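Local coordinates for protein TP_0956 (PDB 3U64) that probably serves as the TPR-containing T-component lipoprotein of a TRAP transporter in Treponema pallidum, likely through protein-protein interactions, at residues T178-C190 with G199-A211. Sequence-based numbering, arbitrary orientation.
Sequences TVHAAVMMLERAC and GAVWNVLTKFYAA
Cys190 SG stands over one face of the Trp202 indole, 3.5 Å from the centroid of its six-membered ring and only 5° off the normal, which identifies a sulfur-aromatic contact. The same sulfur reaches Leu205 CD1 at 3.6 Å, so one atom touches both the indole and the aliphatic side chain of Leu205. Trp202 NE1 is hydrogen-bonded to Pro194 O in the turn between the helices, and its ring stacks with His229. Leu205 is a knob seated among Val183, Leu186, Glu187 and Cys190. Its CD2 lies 3.8 Å from Leu186 CB, the two leucine side chains lying alongside and running opposite ways. Packing is equally tight where the backbones come nearest, Val201 CG1 lying 3.4 Å from Leu186 O. The segments, with axes 9.5 Å apart at closest approach and directed 147° from each other, form an antiparallel helical hairpin, consistent with the tetratricopeptide-like build of this family. Farther along, Val183 CG2 sits 3.5 Å from the centroid of the Phe208 ring, 10° off its normal, a CH-pi contact over the face. Phe208 CG, anti to the backbone N, carries that ring toward the partner helix, where Val179 CG1 meets CE1 obliquely at 3.7 Å. Toward partly exposed Glu187 the packing loosens: its CG is 4.3 Å from Leu205 CD1, and the modelled position of its carboxylate beside the hydroxyl of buried Tyr209 is doubtful.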
loop_
_atom_site.group_PDB
_atom_site.type_symbol
_atom_site.label_atom_id
_atom_site.label_comp_id
_atom_site.label_asym_id
_atom_site.label_seq_id
_atom_site.Cartn_x
_atom_site.Cartn_y
_atom_site.Cartn_z
ATOM N N THR A 178 30.985 -15.907 3.096
ATOM C CA THR A 178 30.138 -14.727 3.221
ATOM C C THR A 178 29.798 -14.515 4.692
ATOM O O THR A 178 29.959 -13.411 5.229
ATOM C CB THR A 178 28.855 -14.850 2.389
ATOM O OG1 THR A 178 29.190 -14.800 1.000
ATOM C CG2 THR A 178 27.899 -13.710 2.688
ATOM N N VAL A 179 29.356 -15.590 5.342
ATOM C CA VAL A 179 29.018 -15.560 6.760
ATOM C C VAL A 179 30.202 -15.109 7.611
ATOM O O VAL A 179 30.075 -14.200 8.439
ATOM C CB VAL A 179 28.556 -16.943 7.249
ATOM C CG1 VAL A 179 28.429 -16.957 8.757
ATOM C CG2 VAL A 179 27.241 -17.333 6.582
ATOM N N HIS A 180 31.354 -15.736 7.403
ATOM C CA HIS A 180 32.552 -15.357 8.133
ATOM C C HIS A 180 32.920 -13.873 7.935
ATOM O O HIS A 180 33.239 -13.178 8.893
ATOM C CB HIS A 180 33.732 -16.263 7.766
ATOM C CG HIS A 180 34.974 -15.948 8.535
ATOM N ND1 HIS A 180 35.073 -16.143 9.896
ATOM C CD2 HIS A 180 36.150 -15.400 8.147
ATOM C CE1 HIS A 180 36.264 -15.754 10.310
ATOM N NE2 HIS A 180 36.938 -15.298 9.267
ATOM N N ALA A 181 32.858 -13.386 6.703
ATOM C CA ALA A 181 33.128 -11.972 6.425
ATOM C C ALA A 181 32.155 -11.049 7.155
ATOM O O ALA A 181 32.541 -9.989 7.657
ATOM C CB ALA A 181 33.081 -11.703 4.921
ATOM N N ALA A 182 30.888 -11.442 7.206
ATOM C CA ALA A 182 29.869 -10.620 7.861
ATOM C C ALA A 182 30.164 -10.462 9.355
ATOM O O ALA A 182 30.136 -9.356 9.901
ATOM C CB ALA A 182 28.465 -11.220 7.655
ATOM N N VAL A 183 30.459 -11.577 10.011
ATOM C CA VAL A 183 30.760 -11.552 11.428
ATOM C C VAL A 183 32.025 -10.754 11.694
ATOM O O VAL A 183 32.054 -9.962 12.634
ATOM C CB VAL A 183 30.875 -12.971 12.012
ATOM C CG1 VAL A 183 31.289 -12.909 13.479
ATOM C CG2 VAL A 183 29.538 -13.706 11.862
ATOM N N MET A 184 33.053 -10.934 10.859
ATOM C CA MET A 184 34.286 -10.163 11.013
ATOM C C MET A 184 34.029 -8.655 10.870
ATOM O O MET A 184 34.644 -7.847 11.567
ATOM C CB MET A 184 35.380 -10.628 10.033
ATOM C CG MET A 184 35.893 -12.054 10.265
ATOM S SD MET A 184 36.518 -12.345 11.947
ATOM C CE MET A 184 35.190 -13.354 12.625
ATOM N N MET A 185 33.113 -8.275 9.985
ATOM C CA MET A 185 32.695 -6.877 9.899
ATOM C C MET A 185 32.018 -6.430 11.194
ATOM O O MET A 185 32.295 -5.349 11.710
ATOM C CB MET A 185 31.782 -6.623 8.697
ATOM C CG MET A 185 32.472 -6.804 7.336
ATOM S SD MET A 185 31.420 -6.278 5.945
ATOM C CE MET A 185 31.015 -7.845 5.195
ATOM N N LEU A 186 31.135 -7.261 11.727
ATOM C CA LEU A 186 30.504 -6.933 13.002
ATOM C C LEU A 186 31.559 -6.807 14.122
ATOM O O LEU A 186 31.566 -5.830 14.891
ATOM C CB LEU A 186 29.422 -7.969 13.347
ATOM C CG LEU A 186 28.149 -7.896 12.488
ATOM C CD1 LEU A 186 27.258 -9.096 12.730
ATOM C CD2 LEU A 186 27.362 -6.611 12.737
ATOM N N GLU A 187 32.471 -7.773 14.192
ATOM C CA GLU A 187 33.531 -7.729 15.195
ATOM C C GLU A 187 34.451 -6.534 15.024
ATOM O O GLU A 187 34.972 -6.009 16.007
ATOM C CB GLU A 187 34.345 -9.013 15.199
ATOM C CG GLU A 187 33.543 -10.178 15.694
ATOM C CD GLU A 187 34.349 -11.440 15.738
ATOM O OE1 GLU A 187 35.571 -11.385 15.458
ATOM O OE2 GLU A 187 33.757 -12.489 16.050
ATOM N N ARG A 188 34.640 -6.087 13.788
ATOM C CA ARG A 188 35.461 -4.903 13.564
ATOM C C ARG A 188 34.761 -3.629 14.055
ATOM O O ARG A 188 35.402 -2.757 14.635
ATOM C CB ARG A 188 35.863 -4.773 12.099
ATOM C CG ARG A 188 36.605 -3.492 11.798
ATOM C CD ARG A 188 37.964 -3.410 12.506
ATOM N NE ARG A 188 38.680 -2.214 12.047
ATOM C CZ ARG A 188 39.673 -1.610 12.698
ATOM N NH1 ARG A 188 40.106 -2.087 13.853
ATOM N NH2 ARG A 188 40.237 -0.522 12.191
ATOM N N ALA A 189 33.454 -3.525 13.821
ATOM C CA ALA A 189 32.653 -2.423 14.362
ATOM C C ALA A 189 32.754 -2.362 15.888
ATOM O O ALA A 189 32.861 -1.286 16.472
ATOM C CB ALA A 189 31.189 -2.561 13.945
ATOM N N CYS A 190 32.713 -3.525 16.531
ATOM C CA CYS A 190 32.869 -3.609 17.995
ATOM C C CYS A 190 34.171 -3.038 18.490
ATOM O O CYS A 190 34.181 -2.296 19.473
ATOM C CB CYS A 190 32.786 -5.056 18.503
ATOM S SG CYS A 190 31.149 -5.664 18.546
ATOM N N GLY A 199 24.975 -0.385 22.098
ATOM C CA GLY A 199 25.417 -1.769 22.035
ATOM C C GLY A 199 24.720 -2.650 21.000
ATOM O O GLY A 199 24.766 -3.872 21.109
ATOM N N ALA A 200 24.095 -2.049 19.990
ATOM C CA ALA A 200 23.348 -2.819 18.986
ATOM C C ALA A 200 24.156 -3.935 18.295
ATOM O O ALA A 200 23.600 -4.985 17.922
ATOM C CB ALA A 200 22.762 -1.888 17.939
ATOM N N VAL A 201 25.455 -3.704 18.099
ATOM C CA VAL A 201 26.310 -4.705 17.462
ATOM C C VAL A 201 26.404 -5.979 18.318
ATOM O O VAL A 201 26.331 -7.088 17.798
ATOM C CB VAL A 201 27.731 -4.179 17.184
ATOM C CG1 VAL A 201 28.472 -5.140 16.241
ATOM C CG2 VAL A 201 27.675 -2.782 16.601
ATOM N N TRP A 202 26.564 -5.802 19.628
ATOM C CA TRP A 202 26.685 -6.919 20.548
ATOM C C TRP A 202 25.439 -7.756 20.543
ATOM O O TRP A 202 25.493 -8.967 20.776
ATOM C CB TRP A 202 26.929 -6.420 21.968
ATOM C CG TRP A 202 28.170 -5.632 22.070
ATOM C CD1 TRP A 202 28.273 -4.288 22.242
ATOM C CD2 TRP A 202 29.505 -6.133 21.974
ATOM N NE1 TRP A 202 29.590 -3.917 22.274
ATOM C CE2 TRP A 202 30.373 -5.031 22.121
ATOM C CE3 TRP A 202 30.054 -7.408 21.809
ATOM C CZ2 TRP A 202 31.767 -5.163 22.104
ATOM C CZ3 TRP A 202 31.443 -7.537 21.787
ATOM C CH2 TRP A 202 32.279 -6.417 21.931
ATOM N N ASN A 203 24.312 -7.093 20.308
ATOM C CA ASN A 203 23.031 -7.772 20.227
ATOM C C ASN A 203 22.992 -8.753 19.043
ATOM O O ASN A 203 22.653 -9.927 19.203
ATOM C CB ASN A 203 21.887 -6.746 20.158
ATOM C CG ASN A 203 20.518 -7.400 20.165
ATOM O OD1 ASN A 203 19.724 -7.234 19.235
ATOM N ND2 ASN A 203 20.249 -8.175 21.200
ATOM N N VAL A 204 23.351 -8.275 17.856
ATOM C CA VAL A 204 23.384 -9.153 16.689
ATOM C C VAL A 204 24.420 -10.270 16.872
ATOM O O VAL A 204 24.171 -11.407 16.497
ATOM C CB VAL A 204 23.636 -8.377 15.391
ATOM C CG1 VAL A 204 23.725 -9.328 14.220
ATOM C CG2 VAL A 204 22.527 -7.363 15.167
ATOM N N LEU A 205 25.561 -9.960 17.485
ATOM C CA LEU A 205 26.593 -10.980 17.698
ATOM C C LEU A 205 26.122 -12.051 18.680
ATOM O O LEU A 205 26.409 -13.248 18.506
ATOM C CB LEU A 205 27.925 -10.361 18.159
ATOM C CG LEU A 205 28.694 -9.643 17.054
ATOM C CD1 LEU A 205 29.916 -8.890 17.594
ATOM C CD2 LEU A 205 29.089 -10.661 15.989
ATOM N N THR A 206 25.414 -11.627 19.720
ATOM C CA THR A 206 24.899 -12.586 20.704
ATOM C C THR A 206 24.028 -13.595 19.974
ATOM O O THR A 206 24.205 -14.801 20.105
ATOM C CB THR A 206 24.067 -11.903 21.796
ATOM O OG1 THR A 206 24.878 -10.927 22.464
ATOM C CG2 THR A 206 23.572 -12.945 22.834
ATOM N N LYS A 207 23.109 -13.081 19.168
ATOM C CA LYS A 207 22.203 -13.927 18.417
ATOM C C LYS A 207 22.950 -14.830 17.448
ATOM O O LYS A 207 22.652 -16.013 17.362
ATOM C CB LYS A 207 21.139 -13.092 17.714
ATOM C CG LYS A 207 20.234 -12.387 18.705
ATOM C CD LYS A 207 18.965 -11.794 18.068
ATOM C CE LYS A 207 19.256 -10.489 17.371
ATOM N NZ LYS A 207 18.000 -9.894 16.814
ATOM N N PHE A 208 23.948 -14.297 16.750
ATOM C CA PHE A 208 24.693 -15.142 15.834
ATOM C C PHE A 208 25.391 -16.279 16.573
ATOM O O PHE A 208 25.231 -17.449 16.212
ATOM C CB PHE A 208 25.728 -14.359 15.006
ATOM C CG PHE A 208 26.688 -15.262 14.237
ATOM C CD1 PHE A 208 26.342 -15.779 12.978
ATOM C CD2 PHE A 208 27.909 -15.628 14.794
ATOM C CE1 PHE A 208 27.216 -16.638 12.275
ATOM C CE2 PHE A 208 28.792 -16.475 14.101
ATOM C CZ PHE A 208 28.443 -16.981 12.841
ATOM N N TYR A 209 26.172 -15.941 17.599
ATOM C CA TYR A 209 26.987 -16.951 18.295
ATOM C C TYR A 209 26.126 -18.021 18.906
ATOM O O TYR A 209 26.489 -19.183 18.880
ATOM C CB TYR A 209 27.853 -16.323 19.382
ATOM C CG TYR A 209 28.961 -15.493 18.815
ATOM C CD1 TYR A 209 29.689 -15.939 17.717
ATOM C CD2 TYR A 209 29.264 -14.252 19.351
ATOM C CE1 TYR A 209 30.701 -15.173 17.175
ATOM C CE2 TYR A 209 30.268 -13.477 18.820
ATOM C CZ TYR A 209 30.980 -13.937 17.732
ATOM O OH TYR A 209 31.977 -13.149 17.211
ATOM N N ALA A 210 24.978 -17.631 19.458
ATOM C CA ALA A 210 24.143 -18.588 20.174
ATOM C C ALA A 210 23.475 -19.557 19.209
ATOM O O ALA A 210 23.198 -20.701 19.548
ATOM C CB ALA A 210 23.086 -17.860 21.018
ATOM N N ALA A 211 23.218 -19.083 17.997
ATOM C CA ALA A 211 22.443 -19.853 17.044
ATOM C C ALA A 211 23.319 -20.554 16.022
ATOM O O ALA A 211 22.865 -21.461 15.329
ATOM C CB ALA A 211 21.438 -18.951 16.336
#